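Side-chain contacts in membrane-bound lytic murein transglycosylase (Agrobacterium tumefaciens, PDB 2PNW), which probably cleaves the glycan strands of peptidoglycan between N-acetylmuramic acid and N-acetylglucosamine: residues F29-T34 with P280-R285; L287-L292 with L298-H303. All blocks are in the same frame, centred on the assembly; numbering follows the deposited sequence.

Contact 1 of 2, residues F29-T34 with P280-R285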
loop_
_atom_site.group_PDB
_atom_site.type_symbol
_atom_site.label_atom_id
_atom_site.label_comp_id
_atom_site.label_asym_id
_atom_site.label_seq_id
_atom_site.Cartn_x
_atom_site.Cartn_y
_atom_site.Cartn_z
ATOM N N PHE A 29 -8.628 7.280 15.856
ATOM C CA PHE A 29 -8.499 6.776 17.215
ATOM C C PHE A 29 -8.674 5.254 17.318
ATOM O O PHE A 29 -7.796 4.573 17.905
ATOM C CB PHE A 29 -9.375 7.605 18.166
ATOM C CG PHE A 29 -8.802 8.970 18.407
ATOM C CD1 PHE A 29 -8.965 9.983 17.461
ATOM C CD2 PHE A 29 -8.036 9.222 19.536
ATOM C CE1 PHE A 29 -8.407 11.237 17.656
ATOM C CE2 PHE A 29 -7.457 10.481 19.739
ATOM C CZ PHE A 29 -7.651 11.492 18.790
ATOM N N PRO A 30 -9.739 4.695 16.695
ATOM C CA PRO A 30 -9.733 3.239 16.612
ATOM C C PRO A 30 -8.525 2.661 15.861
ATOM O O PRO A 30 -8.070 1.587 16.201
ATOM C CB PRO A 30 -11.015 2.909 15.835
ATOM C CG PRO A 30 -11.903 4.082 16.034
ATOM C CD PRO A 30 -10.964 5.273 16.097
ATOM N N ALA A 31 -8.060 3.336 14.817
ATOM C CA ALA A 31 -6.904 2.834 14.065
ATOM C C ALA A 31 -5.664 2.836 14.968
ATOM O O ALA A 31 -4.897 1.871 14.962
ATOM C CB ALA A 31 -6.661 3.677 12.808
ATOM N N MET A 32 -5.469 3.913 15.730
ATOM C CA MET A 32 -4.337 3.976 16.687
ATOM C C MET A 32 -4.453 2.856 17.742
ATOM O O MET A 32 -3.448 2.247 18.142
ATOM C CB MET A 32 -4.275 5.359 17.371
ATOM C CG MET A 32 -3.663 6.506 16.489
ATOM S SD MET A 32 -3.254 8.058 17.428
ATOM C CE MET A 32 -4.962 8.532 17.783
ATOM N N ALA A 33 -5.677 2.575 18.203
ATOM C CA ALA A 33 -5.883 1.422 19.110
ATOM C C ALA A 33 -5.474 0.070 18.481
ATOM O O ALA A 33 -4.920 -0.816 19.164
ATOM C CB ALA A 33 -7.353 1.386 19.615
ATOM N N THR A 34 -5.721 -0.110 17.179
ATOM C CA THR A 34 -5.327 -1.366 16.545
ATOM C C THR A 34 -3.794 -1.455 16.458
ATOM O O THR A 34 -3.234 -2.547 16.604
ATOM C CB THR A 34 -5.941 -1.596 15.109
ATOM O OG1 THR A 34 -5.471 -0.596 14.203
ATOM C CG2 THR A 34 -7.453 -1.528 15.150
ATOM N N PRO A 280 -5.937 -3.247 9.907
ATOM C CA PRO A 280 -6.849 -2.922 8.790
ATOM C C PRO A 280 -6.677 -1.488 8.329
ATOM O O PRO A 280 -6.521 -0.569 9.151
ATOM C CB PRO A 280 -8.242 -3.096 9.395
ATOM C CG PRO A 280 -8.022 -3.967 10.645
ATOM C CD PRO A 280 -6.662 -3.637 11.138
ATOM N N LEU A 281 -6.706 -1.285 7.019
ATOM C CA LEU A 281 -6.689 0.070 6.475
ATOM C C LEU A 281 -8.027 0.758 6.688
ATOM O O LEU A 281 -9.050 0.104 6.863
ATOM C CB LEU A 281 -6.360 0.026 4.973
ATOM C CG LEU A 281 -5.001 -0.607 4.641
ATOM C CD1 LEU A 281 -4.668 -0.350 3.167
ATOM C CD2 LEU A 281 -3.877 -0.115 5.533
ATOM N N VAL A 282 -8.030 2.078 6.654
ATOM C CA VAL A 282 -9.271 2.840 6.876
ATOM C C VAL A 282 -9.448 3.714 5.641
ATOM O O VAL A 282 -8.568 4.538 5.339
ATOM C CB VAL A 282 -9.133 3.778 8.093
ATOM C CG1 VAL A 282 -10.418 4.621 8.274
ATOM C CG2 VAL A 282 -8.805 2.970 9.379
ATOM N N ALA A 283 -10.560 3.523 4.930
ATOM C CA ALA A 283 -10.824 4.280 3.709
ATOM C C ALA A 283 -10.665 5.769 3.940
ATOM O O ALA A 283 -11.259 6.322 4.879
ATOM C CB ALA A 283 -12.242 3.972 3.184
ATOM N N GLY A 284 -9.865 6.404 3.089
ATOM C CA GLY A 284 -9.672 7.845 3.117
ATOM C C GLY A 284 -8.732 8.331 4.215
ATOM O O GLY A 284 -8.415 9.508 4.264
ATOM N N ARG A 285 -8.254 7.431 5.079
ATOM C CA ARG A 285 -7.424 7.863 6.214
ATOM C C ARG A 285 -6.104 7.101 6.356
ATOM O O ARG A 285 -5.314 7.421 7.235
ATOM C CB ARG A 285 -8.212 7.760 7.531
ATOM C CG ARG A 285 -9.400 8.735 7.637
ATOM C CD ARG A 285 -8.906 10.125 7.982
ATOM N NE ARG A 285 -9.970 11.108 7.773
ATOM C CZ ARG A 285 -9.898 12.382 8.150
ATOM N NH1 ARG A 285 -8.815 12.838 8.776
ATOM N NH2 ARG A 285 -10.923 13.201 7.884
HETATM O O HOH W 1 -6.929 0.082 11.802
#
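Helix 28-39 lies here against the loop that leads into strand 286-288, and the face it offers carries Ala31 and Thr34. These residues are one helical turn apart. Ala31 faces Val282 of the loop, and Thr34 faces Pro280. The apolar part of the contact is a single pair of methyl groups. Ala31 CB meets Val282 CG2 at 4.1 Å. Val282 has CG1 anti to its own N (chi1 177°), which places CG2 beside that N and on the side of the helix. The CA atoms of Ala31 and Val282 stand 7.6 Å apart, so small side chains span the gap.

The polar part runs through water. No direct hydrogen bond joins the two segments. Water 1 donates to Thr34 OG1 at 2.9 Å and to Pro280 O at 2.8 Å, and so links the helix to the loop. Thr34 OG1 in turn donates to Ala31 O at 2.6 Å. For this bond the hydroxyl turns back over the preceding turn. It meets the carbonyl at a C=O...OG1 angle of 127°, tilted 18° from the carbonyl plane. With its proton used in this way, OG1 offers the water an acceptor. The ring of Pro280 comes only loosely near, with CD 4.5 Å from Thr34 OG1.

A turn from Val282 to Arg285 is closed by Arg285 N, which donates to Val282 O at 2.9 Å. Arg285 then forms a salt bridge with Asp23 and a hydrogen bond to Leu319 O. Ala31 and Met32 also touch Leu321 of strand 316-324. On the helix's further contacts, Met32 packs on helices 54-66 and 72-82, and Phe29 meets Phe78 edge-to-face.

Contact 2 of 2, residues L287-L292 with L298-H303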
loop_
_atom_site.group_PDB
_atom_site.type_symbol
_atom_site.label_atom_id
_atom_site.label_comp_id
_atom_site.label_asym_id
_atom_site.label_seq_id
_atom_site.Cartn_x
_atom_site.Cartn_y
_atom_site.Cartn_z
ATOM N N LEU A 287 -2.492 5.959 4.632
ATOM C CA LEU A 287 -1.544 6.377 3.607
ATOM C C LEU A 287 -0.444 5.339 3.523
ATOM O O LEU A 287 0.031 4.867 4.553
ATOM C CB LEU A 287 -0.923 7.703 4.024
ATOM C CG LEU A 287 0.037 8.431 3.074
ATOM C CD1 LEU A 287 -0.711 9.017 1.866
ATOM C CD2 LEU A 287 0.758 9.530 3.835
ATOM N N ALA A 288 -0.018 5.008 2.303
ATOM C CA ALA A 288 1.152 4.145 2.113
ATOM C C ALA A 288 2.327 5.080 1.916
ATOM O O ALA A 288 2.180 6.138 1.280
ATOM C CB ALA A 288 0.981 3.217 0.921
ATOM N N VAL A 289 3.458 4.724 2.514
ATOM C CA VAL A 289 4.634 5.607 2.539
ATOM C C VAL A 289 5.868 4.788 2.187
ATOM O O VAL A 289 5.801 3.560 2.087
ATOM C CB VAL A 289 4.817 6.232 3.952
ATOM C CG1 VAL A 289 3.589 7.077 4.319
ATOM C CG2 VAL A 289 5.063 5.111 5.009
ATOM N N ASP A 290 6.998 5.472 2.019
ATOM C CA ASP A 290 8.274 4.818 1.751
ATOM C C ASP A 290 8.747 4.081 2.995
ATOM O O ASP A 290 9.013 4.713 4.018
ATOM C CB ASP A 290 9.314 5.887 1.336
ATOM C CG ASP A 290 10.636 5.291 0.866
ATOM O OD1 ASP A 290 11.070 4.269 1.420
ATOM O OD2 ASP A 290 11.253 5.879 -0.064
ATOM N N ARG A 291 8.871 2.759 2.903
ATOM C CA ARG A 291 9.212 1.932 4.076
ATOM C C ARG A 291 10.648 2.120 4.546
ATOM O O ARG A 291 10.960 1.824 5.686
ATOM C CB ARG A 291 8.946 0.441 3.818
ATOM C CG ARG A 291 9.747 -0.158 2.685
ATOM C CD ARG A 291 9.548 -1.685 2.619
ATOM N NE ARG A 291 10.327 -2.360 3.656
ATOM C CZ ARG A 291 11.594 -2.753 3.519
ATOM N NH1 ARG A 291 12.247 -2.563 2.379
ATOM N NH2 ARG A 291 12.206 -3.356 4.529
ATOM N N LEU A 292 11.535 2.604 3.678
ATOM C CA LEU A 292 12.911 2.846 4.113
ATOM C C LEU A 292 13.016 4.121 4.944
ATOM O O LEU A 292 13.788 4.184 5.888
ATOM C CB LEU A 292 13.881 2.901 2.915
ATOM C CG LEU A 292 14.037 1.616 2.087
ATOM C CD1 LEU A 292 15.017 1.873 0.931
ATOM C CD2 LEU A 292 14.549 0.466 2.932
ATOM N N LEU A 298 2.709 6.497 12.182
ATOM C CA LEU A 298 2.814 7.931 12.456
ATOM C C LEU A 298 1.754 8.716 11.683
ATOM O O LEU A 298 1.408 8.325 10.567
ATOM C CB LEU A 298 4.199 8.434 12.076
ATOM C CG LEU A 298 5.241 8.039 13.113
ATOM C CD1 LEU A 298 6.606 8.210 12.518
ATOM C CD2 LEU A 298 5.054 8.935 14.348
ATOM N N PRO A 299 1.225 9.801 12.279
ATOM C CA PRO A 299 0.260 10.637 11.559
ATOM C C PRO A 299 0.938 11.556 10.551
ATOM O O PRO A 299 2.017 12.108 10.833
ATOM C CB PRO A 299 -0.412 11.485 12.680
ATOM C CG PRO A 299 0.109 10.899 13.990
ATOM C CD PRO A 299 1.449 10.296 13.653
ATOM N N PHE A 300 0.301 11.706 9.393
ATOM C CA PHE A 300 0.747 12.634 8.362
ATOM C C PHE A 300 -0.438 13.490 7.980
ATOM O O PHE A 300 -1.502 12.943 7.658
ATOM C CB PHE A 300 1.194 11.878 7.086
ATOM C CG PHE A 300 2.547 11.200 7.197
ATOM C CD1 PHE A 300 3.659 11.729 6.539
ATOM C CD2 PHE A 300 2.699 10.022 7.925
ATOM C CE1 PHE A 300 4.914 11.092 6.620
ATOM C CE2 PHE A 300 3.955 9.391 8.047
ATOM C CZ PHE A 300 5.056 9.917 7.377
ATOM N N PHE A 301 -0.259 14.818 7.992
ATOM C CA PHE A 301 -1.277 15.714 7.430
ATOM C C PHE A 301 -0.927 15.993 5.972
ATOM O O PHE A 301 0.184 16.453 5.675
ATOM C CB PHE A 301 -1.388 17.018 8.231
ATOM C CG PHE A 301 -2.578 17.873 7.821
ATOM C CD1 PHE A 301 -3.839 17.636 8.346
ATOM C CD2 PHE A 301 -2.418 18.909 6.902
ATOM C CE1 PHE A 301 -4.943 18.409 7.944
ATOM C CE2 PHE A 301 -3.498 19.675 6.504
ATOM C CZ PHE A 301 -4.757 19.440 7.031
ATOM N N ILE A 302 -1.859 15.696 5.066
ATOM C CA ILE A 302 -1.591 15.774 3.639
ATOM C C ILE A 302 -2.465 16.868 3.055
ATOM O O ILE A 302 -3.682 16.857 3.247
ATOM C CB ILE A 302 -1.863 14.417 2.922
ATOM C CG1 ILE A 302 -1.039 13.276 3.565
ATOM C CG2 ILE A 302 -1.637 14.533 1.407
ATOM C CD1 ILE A 302 0.450 13.510 3.532
ATOM N N HIS A 303 -1.831 17.830 2.390
ATOM C CA HIS A 303 -2.544 18.944 1.767
ATOM C C HIS A 303 -2.310 18.904 0.258
ATOM O O HIS A 303 -1.188 19.144 -0.200
ATOM C CB HIS A 303 -2.075 20.286 2.351
ATOM C CG HIS A 303 -2.756 21.476 1.748
ATOM N ND1 HIS A 303 -2.066 22.597 1.333
ATOM C CD2 HIS A 303 -4.058 21.712 1.469
ATOM C CE1 HIS A 303 -2.917 23.479 0.836
ATOM N NE2 HIS A 303 -4.133 22.966 0.902
#
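Leu287 CD2 is the hub of this buried contact. It lies 4.0 Å from Phe300 CB and 4.0 Å from Ile302 CD1. The leucine and phenylalanine side chains cross at about a right angle, and the methyl approaches the ring obliquely. Leu287 and Ile302 instead reach toward each other, tip to tip. Val289 adds a looser touch: its CG1 lies over one face of the Phe300 ring, 4.4 Å from CE2.

The torsions explain the meeting. Leu287 holds CG anti to its N (chi1 -175°), which carries CD2 toward strand 299-304. Phe300 places CG anti to the carbonyl carbon (chi1 -75°), and the ring reaches Val289.

No hydrogen bond joins the two segments. Strand 316-324 lies between them and pairs with both strands, bonding through its backbone to Leu287 from Leu321 and Leu323 and to Val289 from Asp324. Ala322 of that strand touches both Val289 and Phe300. Further out, Ile360 packs on Phe300, Phe358 on Ile302 and Ile337 on Leu287, while His294 meets the Phe300 ring edge-to-face. Side chains meeting across an intervening strand in this way are consistent with the apolar interior of a double-psi beta-barrel, the fold of the 3D domain clan.

The two contacts follow one another along the chain. Contact 1 closes at Arg285, and contact 2 begins at Leu287, with one residue between. Their centres are about 13 Å apart, and the segments touch nowhere else. Strands 316-324 and 334-341 both border the two contacts. In contact 1 strand 316-324 meets helix 28-39 from the N-terminal part of the chain. In contact 2 it stands between strands 286-288 and 299-304. Contact 1 thus places an early helix beside the loop that leads into strand 286-288, although 245 residues lie between its segments. Contact 2 is local in sequence and belongs to the buried interior of the 3D domain.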